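Long-range contact in prolyl-tRNA synthetase (Naegleria fowleri, PDB 6UYH), which probably attaches proline to its cognate tRNA, as a class II aminoacyl-tRNA synthetase that activates the amino acid with ATP: residues A[12-20]-A[26-34]. Numbering follows the deposited sequence. Where two conformers were deposited one is given.
Sequences EGIDVKKQE and YSQVITKSE
Residues G13 to V16 belong to an extended N-terminal segment that doubles back along the helix it leads into, 22-32, and meets Q28, V29 and K32 on neighbouring turns of that helix. The case illustrates how helical side chains can hold a segment that forms no regular secondary structure: they bond to its main chain. Q28 OE1 accepts the backbone N-H of D15 at 3.0 Å from N, in an almost straight bond (177°). K32 NZ reaches the same oxygen from the opposite face of the amide, 3.0 Å from Q28 OE1 and well out of the carbonyl plane, which probably helps to fix the amide's rotation. The far end of that amide is held as well, since NE2 bonds to E24 a turn earlier, while V16 CG2 packs 3.4 Å from Q28 NE2. K32 runs fully extended beyond CG (chi2 179°), which carries its ammonium out over residues 12-20. There NZ gives a hydrogen bond of 2.8 Å to G13 O, approached nearly head-on (C=O...N 166°), and water 1 takes a further bond from NZ. In the conformer given, D15 OD2 also lies 3.3 Å from K32 NZ, a long salt bridge. G13 O, Q28 OE1 and water 1, joined in that conformer by the carboxylate, probably stabilise the lysine's positive charge. Beneath this polar layer, I14 CD1 lies 3.8 Å from V29 CG2, and the isoleucine also touches W25. Farther along, K17 NZ forms a salt bridge with D286, just past the end of helix 274-283; D286 also accepts the backbone N-H of K18, whose NZ reaches the carbonyls of M281 and G284. The whole is a surface contact: an irregular N-terminal segment packed antiparallel on the helix that follows it, held by side-chain-to-backbone hydrogen bonds.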
loop_
_atom_site.group_PDB
_atom_site.type_symbol
_atom_site.label_atom_id
_atom_site.label_comp_id
_atom_site.label_asym_id
_atom_site.label_seq_id
_atom_site.Cartn_x
_atom_site.Cartn_y
_atom_site.Cartn_z
ATOM N N GLU A 12 -7.305 16.928 25.069
ATOM C CA GLU A 12 -8.073 16.783 26.303
ATOM C C GLU A 12 -9.576 16.729 26.015
ATOM O O GLU A 12 -10.278 15.840 26.502
ATOM C CB GLU A 12 -7.761 17.927 27.275
ATOM N N GLY A 13 -10.072 17.675 25.220
ATOM C CA GLY A 13 -11.494 17.726 24.939
ATOM C C GLY A 13 -11.808 18.562 23.721
ATOM O O GLY A 13 -11.014 19.405 23.291
ATOM N N ILE A 14 -12.980 18.295 23.153
ATOM C CA ILE A 14 -13.528 19.113 22.078
ATOM C C ILE A 14 -14.174 20.332 22.725
ATOM O O ILE A 14 -15.071 20.191 23.565
ATOM C CB ILE A 14 -14.552 18.320 21.251
ATOM C CG1 ILE A 14 -14.001 16.933 20.897
ATOM C CG2 ILE A 14 -14.950 19.089 20.003
ATOM C CD1 ILE A 14 -12.694 16.966 20.131
ATOM N N ASP A 15 -13.711 21.529 22.371
ATOM C CA ASP A 15 -14.174 22.773 22.973
ATOM C C ASP A 15 -15.187 23.511 22.109
ATOM O O ASP A 15 -15.627 24.602 22.491
ATOM C CB ASP A 15 -12.980 23.692 23.257
ATOM C CG ASP A 15 -11.942 23.041 24.147
ATOM O OD1 ASP A 15 -12.323 22.445 25.176
ATOM O OD2 ASP A 15 -10.745 23.116 23.808
ATOM N N VAL A 16 -15.537 22.967 20.946
ATOM C CA VAL A 16 -16.501 23.571 20.033
ATOM C C VAL A 16 -17.484 22.487 19.618
ATOM O O VAL A 16 -17.070 21.402 19.199
ATOM C CB VAL A 16 -15.810 24.181 18.797
ATOM C CG1 VAL A 16 -16.842 24.676 17.796
ATOM C CG2 VAL A 16 -14.892 25.321 19.214
ATOM N N LYS A 17 -18.777 22.782 19.712
ATOM C CA LYS A 17 -19.798 21.783 19.423
ATOM C C LYS A 17 -19.987 21.592 17.922
ATOM O O LYS A 17 -19.776 22.505 17.121
ATOM C CB LYS A 17 -21.129 22.174 20.067
ATOM C CG LYS A 17 -21.095 22.113 21.592
ATOM C CD LYS A 17 -22.434 22.504 22.213
ATOM C CE LYS A 17 -23.500 21.438 21.982
ATOM N NZ LYS A 17 -23.117 20.113 22.560
ATOM N N LYS A 18 -20.390 20.374 17.550
ATOM C CA LYS A 18 -20.616 20.048 16.145
ATOM C C LYS A 18 -21.646 20.987 15.530
ATOM O O LYS A 18 -21.519 21.384 14.367
ATOM C CB LYS A 18 -21.068 18.594 16.029
ATOM C CG LYS A 18 -20.965 17.984 14.635
ATOM C CD LYS A 18 -21.382 16.514 14.668
ATOM C CE LYS A 18 -21.185 15.852 13.326
ATOM N NZ LYS A 18 -21.601 14.401 13.355
ATOM N N GLN A 19 -22.654 21.374 16.314
ATOM C CA GLN A 19 -23.745 22.255 15.912
ATOM C C GLN A 19 -23.370 23.734 15.931
ATOM O O GLN A 19 -24.147 24.560 15.441
ATOM C CB GLN A 19 -24.943 22.041 16.851
ATOM C CG GLN A 19 -24.735 22.665 18.242
ATOM C CD GLN A 19 -25.563 22.017 19.350
ATOM O OE1 GLN A 19 -26.094 22.704 20.222
ATOM N NE2 GLN A 19 -25.649 20.694 19.336
ATOM N N GLU A 20 -22.239 24.099 16.541
ATOM C CA GLU A 20 -21.844 25.501 16.664
ATOM C C GLU A 20 -20.993 25.972 15.487
ATOM O O GLU A 20 -21.212 27.059 14.943
ATOM C CB GLU A 20 -21.056 25.726 17.968
ATOM C CG GLU A 20 -21.906 25.880 19.206
ATOM C CD GLU A 20 -21.078 25.892 20.487
ATOM O OE1 GLU A 20 -19.860 25.601 20.430
ATOM O OE2 GLU A 20 -21.654 26.175 21.553
ATOM N N TYR A 26 -14.720 19.798 13.382
ATOM C CA TYR A 26 -14.067 18.752 12.604
ATOM C C TYR A 26 -12.562 18.790 12.795
ATOM O O TYR A 26 -11.920 17.751 13.006
ATOM C CB TYR A 26 -14.420 18.951 11.128
ATOM C CG TYR A 26 -13.973 17.890 10.154
ATOM C CD1 TYR A 26 -14.371 16.569 10.303
ATOM C CD2 TYR A 26 -13.198 18.227 9.045
ATOM C CE1 TYR A 26 -13.995 15.605 9.390
ATOM C CE2 TYR A 26 -12.820 17.263 8.109
ATOM C CZ TYR A 26 -13.224 15.959 8.288
ATOM O OH TYR A 26 -12.869 15.000 7.366
ATOM N N SER A 27 -11.984 19.988 12.747
ATOM C CA SER A 27 -10.552 20.115 12.968
ATOM C C SER A 27 -10.160 19.589 14.343
ATOM O O SER A 27 -9.182 18.840 14.471
ATOM C CB SER A 27 -10.134 21.572 12.802
ATOM O OG SER A 27 -8.751 21.717 13.057
ATOM N N GLN A 28 -10.926 19.944 15.376
ATOM C CA GLN A 28 -10.588 19.497 16.723
ATOM C C GLN A 28 -10.739 17.987 16.858
ATOM O O GLN A 28 -9.900 17.333 17.486
ATOM C CB GLN A 28 -11.443 20.232 17.755
ATOM C CG GLN A 28 -11.081 21.709 17.883
ATOM C CD GLN A 28 -11.600 22.332 19.164
ATOM O OE1 GLN A 28 -11.731 21.659 20.188
ATOM N NE2 GLN A 28 -11.913 23.623 19.109
ATOM N N VAL A 29 -11.777 17.408 16.245
ATOM C CA VAL A 29 -12.001 15.971 16.395
ATOM C C VAL A 29 -10.917 15.168 15.673
ATOM O O VAL A 29 -10.411 14.175 16.208
ATOM C CB VAL A 29 -13.415 15.588 15.914
ATOM C CG1 VAL A 29 -13.558 14.070 15.812
ATOM C CG2 VAL A 29 -14.472 16.149 16.868
ATOM N N ILE A 30 -10.543 15.563 14.449
ATOM C CA ILE A 30 -9.583 14.733 13.721
ATOM C C ILE A 30 -8.177 14.846 14.321
ATOM O O ILE A 30 -7.395 13.892 14.241
ATOM C CB ILE A 30 -9.570 15.056 12.216
ATOM C CG1 ILE A 30 -9.024 16.463 11.956
ATOM C CG2 ILE A 30 -10.970 14.803 11.592
ATOM C CD1 ILE A 30 -9.165 16.935 10.494
ATOM N N THR A 31 -7.837 15.987 14.934
ATOM C CA THR A 31 -6.499 16.138 15.510
ATOM C C THR A 31 -6.425 15.565 16.920
ATOM O O THR A 31 -5.479 14.839 17.251
ATOM C CB THR A 31 -6.059 17.612 15.529
ATOM O OG1 THR A 31 -7.008 18.411 16.252
ATOM C CG2 THR A 31 -5.891 18.149 14.103
ATOM N N LYS A 32 -7.393 15.901 17.774
ATOM C CA LYS A 32 -7.307 15.492 19.174
ATOM C C LYS A 32 -7.559 14.001 19.355
ATOM O O LYS A 32 -7.126 13.425 20.358
ATOM C CB LYS A 32 -8.282 16.317 20.020
ATOM C CG LYS A 32 -7.918 17.789 20.038
ATOM C CD LYS A 32 -8.895 18.625 20.857
ATOM C CE LYS A 32 -8.424 20.074 20.923
ATOM N NZ LYS A 32 -9.315 20.937 21.754
ATOM N N SER A 33 -8.239 13.367 18.404
ATOM C CA SER A 33 -8.366 11.920 18.409
ATOM C C SER A 33 -7.105 11.210 17.952
ATOM O O SER A 33 -7.096 9.975 17.936
ATOM C CB SER A 33 -9.502 11.488 17.497
ATOM O OG SER A 33 -9.194 11.787 16.138
ATOM N N GLU A 34 -6.062 11.959 17.568
ATOM C CA GLU A 34 -4.832 11.409 16.979
ATOM C C GLU A 34 -5.093 10.715 15.642
ATOM O O GLU A 34 -4.381 9.786 15.254
ATOM C CB GLU A 34 -4.107 10.472 17.963
ATOM C CG GLU A 34 -3.734 11.172 19.271
ATOM C CD GLU A 34 -2.904 10.321 20.216
ATOM O OE1 GLU A 34 -2.484 9.207 19.835
ATOM O OE2 GLU A 34 -2.665 10.782 21.348
HETATM O O HOH W 1 -7.956 20.124 24.312
#